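Local coordinates for protein aryl acylamidase (bacterium CSBL00001, PDB 4YJ6) that probably hydrolyses aryl acylamides, as a member of the amidase signature family of enzymes, at residues 269-283 and 391-403. Numbering follows the deposited sequence.
Sequences KKIGLTLNYGVFPVQ and RFDLLLAPTLACM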
# COMPACT_ATOMS: atom_id res chain seq x y z
N LYS A 269 19.07 19.38 4.77
CA LYS A 269 18.68 18.18 5.50
C LYS A 269 19.82 17.20 5.59
O LYS A 269 20.64 17.12 4.69
CB LYS A 269 17.48 17.51 4.84
CG LYS A 269 16.21 18.39 4.90
CD LYS A 269 15.78 18.68 6.36
CE LYS A 269 14.40 19.37 6.37
NZ LYS A 269 14.07 19.81 7.74
N LYS A 270 19.85 16.43 6.68
CA LYS A 270 20.86 15.41 6.92
C LYS A 270 20.21 14.09 6.67
O LYS A 270 19.22 13.73 7.32
CB LYS A 270 21.36 15.43 8.36
CG LYS A 270 22.19 16.63 8.72
CD LYS A 270 22.95 16.38 10.04
CE LYS A 270 23.55 14.93 10.17
NZ LYS A 270 24.62 14.55 9.14
N ILE A 271 20.71 13.36 5.70
CA ILE A 271 20.01 12.18 5.22
C ILE A 271 20.92 10.98 5.41
O ILE A 271 22.08 11.01 4.98
CB ILE A 271 19.66 12.33 3.76
CG1 ILE A 271 18.73 13.56 3.58
CG2 ILE A 271 18.98 11.05 3.23
CD1 ILE A 271 18.22 13.76 2.13
N GLY A 272 20.40 9.94 6.05
CA GLY A 272 21.14 8.69 6.18
C GLY A 272 20.75 7.74 5.07
O GLY A 272 19.64 7.83 4.55
N LEU A 273 21.70 6.89 4.64
CA LEU A 273 21.46 5.96 3.53
C LEU A 273 21.88 4.56 3.96
O LEU A 273 22.93 4.37 4.57
CB LEU A 273 22.31 6.40 2.31
CG LEU A 273 22.34 5.43 1.14
CD1 LEU A 273 20.95 5.24 0.55
CD2 LEU A 273 23.35 5.94 0.06
N THR A 274 21.03 3.56 3.68
CA THR A 274 21.44 2.16 3.85
C THR A 274 21.00 1.38 2.64
O THR A 274 19.92 1.62 2.10
CB THR A 274 20.84 1.54 5.12
OG1 THR A 274 21.25 0.17 5.22
CG2 THR A 274 19.26 1.64 5.13
N LEU A 275 21.83 0.45 2.16
CA LEU A 275 21.41 -0.36 1.02
C LEU A 275 20.77 -1.69 1.40
O LEU A 275 20.27 -2.39 0.54
CB LEU A 275 22.60 -0.57 0.06
CG LEU A 275 23.19 0.77 -0.41
CD1 LEU A 275 24.43 0.51 -1.27
CD2 LEU A 275 22.16 1.63 -1.18
N ASN A 276 20.77 -2.05 2.69
CA ASN A 276 20.23 -3.33 3.10
C ASN A 276 19.91 -3.40 4.58
O ASN A 276 19.65 -4.48 5.11
CB ASN A 276 21.24 -4.45 2.75
CG ASN A 276 22.59 -4.23 3.39
OD1 ASN A 276 22.79 -3.35 4.24
ND2 ASN A 276 23.58 -5.01 2.91
N TYR A 277 19.86 -2.23 5.24
CA TYR A 277 19.65 -2.13 6.69
C TYR A 277 20.62 -3.00 7.47
O TYR A 277 20.35 -3.35 8.63
CB TYR A 277 18.20 -2.52 7.07
CG TYR A 277 17.09 -1.69 6.44
CD1 TYR A 277 16.63 -0.51 7.05
CD2 TYR A 277 16.48 -2.09 5.29
CE1 TYR A 277 15.56 0.24 6.51
CE2 TYR A 277 15.38 -1.36 4.73
CZ TYR A 277 14.94 -0.19 5.35
OH TYR A 277 13.87 0.53 4.79
N GLY A 278 21.76 -3.30 6.85
CA GLY A 278 22.80 -4.10 7.49
C GLY A 278 22.49 -5.57 7.68
O GLY A 278 23.35 -6.31 8.18
N VAL A 279 21.28 -6.01 7.34
CA VAL A 279 20.87 -7.38 7.64
C VAL A 279 20.20 -8.13 6.48
O VAL A 279 20.10 -9.34 6.56
CB VAL A 279 19.88 -7.46 8.84
CG1 VAL A 279 20.56 -6.98 10.12
CG2 VAL A 279 18.65 -6.60 8.58
N PHE A 280 19.75 -7.44 5.42
CA PHE A 280 19.06 -8.16 4.32
C PHE A 280 20.00 -8.43 3.15
O PHE A 280 20.85 -7.60 2.84
CB PHE A 280 17.92 -7.34 3.73
CG PHE A 280 16.77 -7.08 4.69
CD1 PHE A 280 16.77 -5.91 5.46
CD2 PHE A 280 15.72 -7.97 4.80
CE1 PHE A 280 15.72 -5.65 6.33
CE2 PHE A 280 14.65 -7.73 5.68
CZ PHE A 280 14.65 -6.56 6.43
N PRO A 281 19.78 -9.58 2.47
CA PRO A 281 20.43 -9.79 1.17
C PRO A 281 19.67 -9.02 0.10
O PRO A 281 18.47 -9.22 -0.01
CB PRO A 281 20.33 -11.29 0.97
CG PRO A 281 19.01 -11.67 1.68
CD PRO A 281 18.99 -10.73 2.90
N VAL A 282 20.33 -8.13 -0.64
CA VAL A 282 19.63 -7.28 -1.60
C VAL A 282 20.27 -7.43 -2.96
O VAL A 282 21.50 -7.36 -3.07
CB VAL A 282 19.70 -5.80 -1.18
CG1 VAL A 282 19.04 -4.88 -2.22
CG2 VAL A 282 19.04 -5.66 0.20
N GLN A 283 19.46 -7.63 -3.99
CA GLN A 283 20.02 -7.78 -5.35
C GLN A 283 20.94 -6.60 -5.68
O GLN A 283 20.61 -5.42 -5.50
CB GLN A 283 18.89 -7.96 -6.38
CG GLN A 283 18.15 -9.26 -6.18
CD GLN A 283 16.99 -9.46 -7.14
OE1 GLN A 283 16.49 -8.49 -7.76
NE2 GLN A 283 16.55 -10.71 -7.27
N ARG A 391 19.99 11.66 14.95
CA ARG A 391 21.04 12.37 14.23
C ARG A 391 20.70 12.80 12.80
O ARG A 391 21.38 13.69 12.29
CB ARG A 391 22.28 11.50 14.19
CG ARG A 391 22.80 11.12 15.58
CD ARG A 391 24.17 10.47 15.47
NE ARG A 391 24.79 10.19 16.76
CZ ARG A 391 25.06 8.97 17.24
NH1 ARG A 391 24.75 7.88 16.54
NH2 ARG A 391 25.64 8.84 18.43
N PHE A 392 19.69 12.18 12.17
CA PHE A 392 19.37 12.44 10.78
C PHE A 392 17.93 12.87 10.64
O PHE A 392 17.07 12.51 11.47
CB PHE A 392 19.60 11.17 9.92
CG PHE A 392 21.08 10.79 9.84
CD1 PHE A 392 21.87 11.31 8.85
CD2 PHE A 392 21.62 9.94 10.78
CE1 PHE A 392 23.25 10.99 8.80
CE2 PHE A 392 22.97 9.61 10.76
CZ PHE A 392 23.79 10.12 9.75
N ASP A 393 17.66 13.61 9.58
CA ASP A 393 16.32 14.05 9.24
C ASP A 393 15.53 13.03 8.42
O ASP A 393 14.32 13.04 8.45
CB ASP A 393 16.39 15.38 8.47
CG ASP A 393 17.11 16.47 9.24
OD1 ASP A 393 16.70 16.75 10.39
OD2 ASP A 393 18.10 17.03 8.74
N LEU A 394 16.21 12.16 7.69
CA LEU A 394 15.56 11.22 6.78
C LEU A 394 16.44 10.00 6.67
O LEU A 394 17.64 10.12 6.88
CB LEU A 394 15.43 11.81 5.37
CG LEU A 394 14.43 12.95 5.15
CD1 LEU A 394 14.75 13.63 3.80
CD2 LEU A 394 12.95 12.46 5.18
N LEU A 395 15.85 8.86 6.32
CA LEU A 395 16.62 7.66 6.04
C LEU A 395 16.16 7.14 4.69
O LEU A 395 14.96 7.06 4.43
CB LEU A 395 16.38 6.60 7.11
CG LEU A 395 16.99 5.22 6.89
CD1 LEU A 395 18.49 5.36 6.81
CD2 LEU A 395 16.56 4.31 8.04
N LEU A 396 17.11 6.82 3.82
CA LEU A 396 16.81 6.23 2.51
C LEU A 396 17.25 4.78 2.49
O LEU A 396 18.29 4.44 3.04
CB LEU A 396 17.59 6.95 1.40
CG LEU A 396 17.41 8.45 1.34
CD1 LEU A 396 18.34 9.03 0.27
CD2 LEU A 396 15.93 8.76 1.06
N ALA A 397 16.49 3.95 1.78
CA ALA A 397 16.83 2.54 1.62
C ALA A 397 16.12 2.07 0.36
O ALA A 397 15.25 2.75 -0.13
CB ALA A 397 16.36 1.71 2.86
N PRO A 398 16.50 0.90 -0.19
CA PRO A 398 15.65 0.34 -1.24
C PRO A 398 14.33 -0.08 -0.59
O PRO A 398 14.34 -0.57 0.54
CB PRO A 398 16.40 -0.93 -1.72
CG PRO A 398 17.82 -0.83 -1.07
CD PRO A 398 17.59 -0.01 0.20
N THR A 399 13.22 0.07 -1.29
CA THR A 399 11.95 -0.41 -0.72
C THR A 399 11.98 -1.92 -0.51
O THR A 399 11.53 -2.41 0.51
CB THR A 399 10.80 -0.05 -1.67
OG1 THR A 399 10.90 1.35 -1.94
CG2 THR A 399 9.41 -0.39 -1.06
N LEU A 400 12.53 -2.64 -1.51
CA LEU A 400 12.49 -4.08 -1.54
C LEU A 400 13.85 -4.68 -1.88
O LEU A 400 14.67 -4.02 -2.52
CB LEU A 400 11.53 -4.57 -2.62
CG LEU A 400 10.12 -4.00 -2.49
CD1 LEU A 400 9.29 -4.43 -3.69
CD2 LEU A 400 9.53 -4.55 -1.19
N ALA A 401 14.03 -5.93 -1.49
CA ALA A 401 15.33 -6.61 -1.71
C ALA A 401 15.44 -7.27 -3.08
O ALA A 401 16.53 -7.76 -3.43
CB ALA A 401 15.53 -7.66 -0.65
N CYS A 402 14.34 -7.34 -3.83
CA CYS A 402 14.37 -8.02 -5.14
C CYS A 402 13.38 -7.41 -6.13
O CYS A 402 12.46 -6.66 -5.75
CB CYS A 402 14.06 -9.52 -4.99
SG CYS A 402 12.41 -9.88 -4.25
N MSE A 403 13.58 -7.75 -7.40
CA MSE A 403 12.70 -7.34 -8.48
C MSE A 403 11.44 -8.18 -8.57
O MSE A 403 11.33 -9.23 -7.92
CB MSE A 403 13.47 -7.47 -9.81
CG MSE A 403 14.77 -6.68 -9.85
SE MSE A 403 14.50 -4.77 -9.61
CE MSE A 403 13.38 -4.36 -11.16
O HOH W 1 12.75 -0.77 2.65
O HOH W 2 13.40 -11.01 -8.28
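The F392 ring lays one face over G272 CA, a CH-pi contact with CA 4.2 Å from the ring centroid, while K270 C and I271 N sit at its edge. F392 CD1 lies 3.4 Å from G272 N. The Y277 ring carries T274 CG2 over one face and meets A397 CB obliquely, CZ to CB 3.4 Å; at its edge, in the ring plane, a water joins Y277 OH to P398 O. Between the two rings the backbones pair as parallel strands: G272 N to L394 O, L396 N to G272 O and T274 N to L396 O. One end is closed by D393, whose CG stands anti to its carbonyl carbon (chi1 -58°), bringing the anti lone pair of OD2 to K270 N at 2.8 Å, nearly straight at 169°; D393 N returns a bond to K270 O. At the other end Q283 N binds A401 O, and the extended Q283 side chain runs past C402 until OE1 takes M403 N at 3.0 Å, the donor well above the amide plane. A leucine in place of Q283 would probably leave M403 N without this acceptor and the chain at C402 and M403 freer to shift. I271 CG2 packs on L396 CG at 3.6 Å, with L394 on the same face. In the mixed sheet, strand 270-273 lies between 394-398 and the outermost strand 303-306, and strand 394-398 has antiparallel 454-462 on its other side; Q283 leads straight into helix 284-299, and L400 rests on helix 190-195.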